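Local atomic coordinates of leucine rich repeat and phosphatase domain containing protein (Entamoeba histolytica, PDB entry 3EMU), a protein that has a dual specificity phosphatase-type catalytic domain and is classed as a phosphoric monoester hydrolase, although its own substrate and activity are not established. Residues 98-111 against 131-145. Sequence-based numbering, arbitrary orientation.
Sequences VNKAPAIVIAFLMY and IDIESGFILQLKLFE. With SO4 (sulfate ion), chain B.
Asn99 joins the phosphate-binding loop to the turn that opens helix 135-145. Its CB lies 3.6 Å from Asp132 O and touches the bound sulfate. With CG anti to the backbone N (chi1 175°), the amide reaches across to Glu134. OD1 accepts a hydrogen bond from Glu134 N at 2.8 Å. The donor sits above the carbonyl plane, 44° out of it. OD1 also meets the edge of the Phe137 ring. ND2 approaches the same edge in plane and lies 3.5 Å from Glu134 CD. The amide and carboxylate planes are steeply inclined to each other. Beside this, Asp132 N donates to Val98 O at 2.9 Å, so two bonds tie the loops together.

The sulfate is probably from the crystallisation liquor. The backbone N of Val98 and Asn99 both donate to its O1. Lys100 reaches O2 with a weak bond from its backbone N and with NZ, at a distance too short to be trusted. Ser94 OG and Thr96 OG1 bind the ion as well. This matches the P-loop of the phosphatase family, but Ser94 and Lys100 stand where the usual CX5R signature has cysteine and arginine.

Farther along, the contact is apolar. Ile106 and Ile133 meet tip to tip, CD1 to CD1 at 3.6 Å. Leu141 CD2 presses on Ala103 O at 3.4 Å and on the methyl of Ala107, while Leu141 CD1 touches Ala103 and Ile106. The Phe144 ring turns its edge to Ala107, with CE2 3.3 Å from the carbonyl O. The bent end of Met110 lays CE near Phe144 and the backbone of Glu145.

The two helix segments run nearly parallel, at 14°, with axes 10.5 Å apart. Helix 117-127 packs on Ile106 and Met110, and helix 68-85 on Tyr111 and Phe144. Ala101 and Val105 rest on strand 17-21 of the central sheet.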
loop_
_atom_site.group_PDB
_atom_site.type_symbol
_atom_site.label_atom_id
_atom_site.label_comp_id
_atom_site.label_asym_id
_atom_site.label_seq_id
_atom_site.Cartn_x
_atom_site.Cartn_y
_atom_site.Cartn_z
ATOM N N VAL A 98 2.468 9.649 -1.201
ATOM C CA VAL A 98 3.897 9.621 -1.456
ATOM C C VAL A 98 4.709 8.830 -0.374
ATOM O O VAL A 98 5.782 8.279 -0.656
ATOM C CB VAL A 98 4.367 11.135 -1.610
ATOM C CG1 VAL A 98 5.497 11.505 -0.691
ATOM C CG2 VAL A 98 4.590 11.507 -3.082
ATOM N N ASN A 99 4.153 8.749 0.830
ATOM C CA ASN A 99 4.882 8.338 2.014
ATOM C C ASN A 99 4.207 7.079 2.613
ATOM O O ASN A 99 4.681 5.962 2.399
ATOM C CB ASN A 99 4.875 9.516 2.982
ATOM C CG ASN A 99 5.495 9.210 4.323
ATOM O OD1 ASN A 99 6.413 8.401 4.427
ATOM N ND2 ASN A 99 5.008 9.900 5.372
ATOM N N LYS A 100 3.083 7.265 3.316
ATOM C CA LYS A 100 2.372 6.164 3.975
ATOM C C LYS A 100 1.794 5.057 3.044
ATOM O O LYS A 100 1.987 3.864 3.322
ATOM C CB LYS A 100 1.280 6.700 4.901
ATOM C CG LYS A 100 1.804 7.329 6.149
ATOM C CD LYS A 100 0.639 7.748 7.050
ATOM C CE LYS A 100 0.507 9.256 7.169
ATOM N NZ LYS A 100 0.149 9.878 5.887
ATOM N N ALA A 101 1.083 5.431 1.982
ATOM C CA ALA A 101 0.525 4.422 1.079
ATOM C C ALA A 101 1.638 3.538 0.422
ATOM O O ALA A 101 1.486 2.293 0.318
ATOM C CB ALA A 101 -0.409 5.012 0.028
ATOM N N PRO A 102 2.738 4.168 -0.031
ATOM C CA PRO A 102 3.791 3.320 -0.616
ATOM C C PRO A 102 4.455 2.358 0.397
ATOM O O PRO A 102 4.795 1.236 0.010
ATOM C CB PRO A 102 4.806 4.331 -1.160
ATOM C CG PRO A 102 3.948 5.618 -1.420
ATOM C CD PRO A 102 2.934 5.604 -0.320
ATOM N N ALA A 103 4.627 2.795 1.652
ATOM C CA ALA A 103 5.162 1.944 2.713
ATOM C C ALA A 103 4.295 0.678 2.894
ATOM O O ALA A 103 4.831 -0.432 2.990
ATOM C CB ALA A 103 5.303 2.706 4.035
ATOM N N ILE A 104 2.973 0.845 2.912
ATOM C CA ILE A 104 2.062 -0.290 2.983
ATOM C C ILE A 104 2.211 -1.229 1.789
ATOM O O ILE A 104 2.165 -2.458 1.957
ATOM C CB ILE A 104 0.555 0.154 3.159
ATOM C CG1 ILE A 104 0.315 0.713 4.547
ATOM C CG2 ILE A 104 -0.451 -1.015 2.915
ATOM C CD1 ILE A 104 0.560 -0.288 5.670
ATOM N N VAL A 105 2.318 -0.666 0.586
ATOM C CA VAL A 105 2.451 -1.474 -0.622
ATOM C C VAL A 105 3.758 -2.290 -0.588
ATOM O O VAL A 105 3.794 -3.460 -0.994
ATOM C CB VAL A 105 2.322 -0.614 -1.936
ATOM C CG1 VAL A 105 2.768 -1.374 -3.170
ATOM C CG2 VAL A 105 0.857 -0.116 -2.142
ATOM N N ILE A 106 4.824 -1.665 -0.099
ATOM C CA ILE A 106 6.059 -2.358 0.120
ATOM C C ILE A 106 5.906 -3.572 1.098
ATOM O O ILE A 106 6.331 -4.666 0.745
ATOM C CB ILE A 106 7.162 -1.412 0.568
ATOM C CG1 ILE A 106 7.516 -0.446 -0.585
ATOM C CG2 ILE A 106 8.408 -2.215 1.040
ATOM C CD1 ILE A 106 8.541 0.649 -0.221
ATOM N N ALA A 107 5.345 -3.354 2.299
ATOM C CA ALA A 107 5.083 -4.419 3.249
ATOM C C ALA A 107 4.336 -5.587 2.582
ATOM O O ALA A 107 4.711 -6.780 2.741
ATOM C CB ALA A 107 4.307 -3.896 4.429
ATOM N N PHE A 108 3.286 -5.249 1.825
ATOM C CA PHE A 108 2.529 -6.237 1.107
ATOM C C PHE A 108 3.356 -7.113 0.144
ATOM O O PHE A 108 3.215 -8.337 0.136
ATOM C CB PHE A 108 1.358 -5.613 0.353
ATOM C CG PHE A 108 0.642 -6.597 -0.516
ATOM C CD1 PHE A 108 -0.219 -7.575 0.061
ATOM C CD2 PHE A 108 0.856 -6.615 -1.893
ATOM C CE1 PHE A 108 -0.856 -8.542 -0.719
ATOM C CE2 PHE A 108 0.220 -7.576 -2.679
ATOM C CZ PHE A 108 -0.633 -8.547 -2.084
ATOM N N LEU A 109 4.176 -6.499 -0.703
ATOM C CA LEU A 109 4.992 -7.233 -1.664
ATOM C C LEU A 109 6.132 -8.014 -0.982
ATOM O O LEU A 109 6.515 -9.084 -1.460
ATOM C CB LEU A 109 5.614 -6.263 -2.650
ATOM C CG LEU A 109 4.744 -5.426 -3.606
ATOM C CD1 LEU A 109 5.670 -4.411 -4.344
ATOM C CD2 LEU A 109 3.992 -6.278 -4.619
ATOM N N MET A 110 6.705 -7.458 0.086
ATOM C CA MET A 110 7.630 -8.217 0.886
ATOM C C MET A 110 7.001 -9.616 1.164
ATOM O O MET A 110 7.615 -10.652 0.893
ATOM C CB MET A 110 7.994 -7.471 2.187
ATOM C CG MET A 110 8.889 -6.184 1.981
ATOM S SD MET A 110 9.059 -5.102 3.385
ATOM C CE MET A 110 9.884 -6.125 4.599
ATOM N N TYR A 111 5.749 -9.635 1.624
ATOM C CA TYR A 111 5.077 -10.852 2.047
ATOM C C TYR A 111 4.634 -11.684 0.841
ATOM O O TYR A 111 4.885 -12.898 0.761
ATOM C CB TYR A 111 3.846 -10.445 2.861
ATOM C CG TYR A 111 2.954 -11.560 3.327
ATOM C CD1 TYR A 111 3.314 -12.365 4.417
ATOM C CD2 TYR A 111 1.737 -11.811 2.695
ATOM C CE1 TYR A 111 2.501 -13.394 4.849
ATOM C CE2 TYR A 111 0.882 -12.857 3.125
ATOM C CZ TYR A 111 1.288 -13.650 4.202
ATOM O OH TYR A 111 0.470 -14.657 4.666
ATOM N N ILE A 131 7.834 8.320 -4.917
ATOM C CA ILE A 131 8.043 7.712 -3.602
ATOM C C ILE A 131 8.961 8.530 -2.661
ATOM O O ILE A 131 10.118 8.894 -2.996
ATOM C CB ILE A 131 8.563 6.234 -3.766
ATOM C CG1 ILE A 131 8.519 5.479 -2.443
ATOM C CG2 ILE A 131 9.954 6.167 -4.474
ATOM C CD1 ILE A 131 8.648 3.948 -2.617
ATOM N N ASP A 132 8.474 8.809 -1.457
ATOM C CA ASP A 132 9.303 9.555 -0.515
ATOM C C ASP A 132 8.907 9.243 0.905
ATOM O O ASP A 132 8.114 9.956 1.542
ATOM C CB ASP A 132 9.247 11.068 -0.814
ATOM C CG ASP A 132 10.197 11.881 0.074
ATOM O OD1 ASP A 132 11.111 11.302 0.731
ATOM O OD2 ASP A 132 9.993 13.107 0.135
ATOM N N ILE A 133 9.457 8.147 1.404
ATOM C CA ILE A 133 8.936 7.583 2.643
ATOM C C ILE A 133 9.780 8.102 3.766
ATOM O O ILE A 133 10.979 7.993 3.686
ATOM C CB ILE A 133 8.939 5.994 2.612
ATOM C CG1 ILE A 133 8.071 5.516 1.450
ATOM C CG2 ILE A 133 8.472 5.411 3.983
ATOM C CD1 ILE A 133 8.190 4.021 1.080
ATOM N N GLU A 134 9.170 8.643 4.811
ATOM C CA GLU A 134 9.923 9.056 6.004
ATOM C C GLU A 134 10.738 7.920 6.658
ATOM O O GLU A 134 10.293 6.777 6.737
ATOM C CB GLU A 134 8.986 9.696 7.039
ATOM C CG GLU A 134 8.219 10.912 6.520
ATOM C CD GLU A 134 7.271 11.520 7.571
ATOM O OE1 GLU A 134 6.672 10.802 8.418
ATOM O OE2 GLU A 134 7.124 12.767 7.530
ATOM N N SER A 135 11.925 8.245 7.158
ATOM C CA SER A 135 12.811 7.213 7.718
ATOM C C SER A 135 12.245 6.381 8.907
ATOM O O SER A 135 12.584 5.197 9.022
ATOM C CB SER A 135 14.179 7.792 8.092
ATOM O OG SER A 135 13.998 8.711 9.150
ATOM N N GLY A 136 11.408 6.958 9.774
ATOM C CA GLY A 136 10.716 6.144 10.768
ATOM C C GLY A 136 9.838 5.031 10.170
ATOM O O GLY A 136 9.718 3.924 10.734
ATOM N N PHE A 137 9.221 5.296 9.021
ATOM C CA PHE A 137 8.493 4.261 8.347
ATOM C C PHE A 137 9.382 3.181 7.730
ATOM O O PHE A 137 9.016 2.004 7.794
ATOM C CB PHE A 137 7.530 4.851 7.331
ATOM C CG PHE A 137 6.340 5.528 7.970
ATOM C CD1 PHE A 137 5.681 4.929 9.058
ATOM C CD2 PHE A 137 5.880 6.770 7.496
ATOM C CE1 PHE A 137 4.587 5.532 9.652
ATOM C CE2 PHE A 137 4.769 7.402 8.100
ATOM C CZ PHE A 137 4.115 6.775 9.159
ATOM N N ILE A 138 10.526 3.583 7.140
ATOM C CA ILE A 138 11.505 2.659 6.564
ATOM C C ILE A 138 11.975 1.680 7.672
ATOM O O ILE A 138 12.035 0.447 7.476
ATOM C CB ILE A 138 12.748 3.397 5.998
ATOM C CG1 ILE A 138 12.418 4.246 4.749
ATOM C CG2 ILE A 138 13.864 2.399 5.657
ATOM C CD1 ILE A 138 11.707 3.543 3.667
ATOM N N LEU A 139 12.264 2.254 8.838
ATOM C CA LEU A 139 12.667 1.510 9.997
ATOM C C LEU A 139 11.614 0.460 10.413
ATOM O O LEU A 139 11.960 -0.701 10.675
ATOM C CB LEU A 139 12.870 2.500 11.117
ATOM C CG LEU A 139 13.900 2.260 12.190
ATOM C CD1 LEU A 139 15.239 1.867 11.573
ATOM C CD2 LEU A 139 14.005 3.571 13.014
ATOM N N GLN A 140 10.345 0.865 10.482
ATOM C CA GLN A 140 9.248 -0.083 10.739
ATOM C C GLN A 140 9.118 -1.178 9.673
ATOM O O GLN A 140 8.678 -2.296 9.959
ATOM C CB GLN A 140 7.910 0.652 10.882
ATOM C CG GLN A 140 7.845 1.540 12.119
ATOM C CD GLN A 140 6.488 2.266 12.289
ATOM O OE1 GLN A 140 5.443 1.610 12.457
ATOM N NE2 GLN A 140 6.515 3.612 12.287
ATOM N N LEU A 141 9.467 -0.845 8.433
ATOM C CA LEU A 141 9.435 -1.850 7.371
ATOM C C LEU A 141 10.551 -2.876 7.597
ATOM O O LEU A 141 10.373 -4.056 7.351
ATOM C CB LEU A 141 9.547 -1.203 5.990
ATOM C CG LEU A 141 8.248 -0.512 5.491
ATOM C CD1 LEU A 141 8.513 0.206 4.164
ATOM C CD2 LEU A 141 7.043 -1.499 5.367
ATOM N N LYS A 142 11.690 -2.391 8.093
ATOM C CA LYS A 142 12.796 -3.272 8.422
ATOM C C LYS A 142 12.451 -4.185 9.600
ATOM O O LYS A 142 12.917 -5.297 9.658
ATOM C CB LYS A 142 14.088 -2.467 8.665
ATOM C CG LYS A 142 14.718 -2.069 7.362
ATOM C CD LYS A 142 15.861 -1.087 7.562
ATOM C CE LYS A 142 16.397 -0.559 6.205
ATOM N NZ LYS A 142 17.365 0.583 6.409
ATOM N N LEU A 143 11.652 -3.681 10.536
ATOM C CA LEU A 143 11.167 -4.482 11.636
ATOM C C LEU A 143 10.277 -5.573 11.110
ATOM O O LEU A 143 10.345 -6.702 11.563
ATOM C CB LEU A 143 10.339 -3.646 12.583
ATOM C CG LEU A 143 10.792 -3.645 14.038
ATOM C CD1 LEU A 143 11.875 -2.574 14.173
ATOM C CD2 LEU A 143 9.652 -3.308 15.003
ATOM N N PHE A 144 9.426 -5.229 10.162
ATOM C CA PHE A 144 8.607 -6.244 9.536
ATOM C C PHE A 144 9.459 -7.311 8.811
ATOM O O PHE A 144 9.137 -8.486 8.867
ATOM C CB PHE A 144 7.618 -5.595 8.564
ATOM C CG PHE A 144 6.692 -6.572 7.872
ATOM C CD1 PHE A 144 5.928 -7.467 8.602
ATOM C CD2 PHE A 144 6.570 -6.561 6.489
ATOM C CE1 PHE A 144 5.061 -8.359 7.957
ATOM C CE2 PHE A 144 5.712 -7.439 5.812
ATOM C CZ PHE A 144 4.951 -8.343 6.547
ATOM N N GLU A 145 10.506 -6.880 8.105
ATOM C CA GLU A 145 11.421 -7.770 7.411
ATOM C C GLU A 145 11.925 -8.855 8.416
ATOM O O GLU A 145 11.809 -10.060 8.145
ATOM C CB GLU A 145 12.591 -6.959 6.871
ATOM C CG GLU A 145 13.556 -7.716 5.956
ATOM C CD GLU A 145 14.662 -6.821 5.412
ATOM O OE1 GLU A 145 15.271 -6.027 6.173
ATOM O OE2 GLU A 145 14.918 -6.887 4.211
HETATM S S SO4 B . 1.387 10.826 2.862
HETATM O O1 SO4 B . 1.583 9.975 1.674
HETATM O O2 SO4 B . 1.678 10.187 4.116
HETATM O O3 SO4 B . 2.340 11.910 2.709
HETATM O O4 SO4 B . 0.008 11.249 2.932
#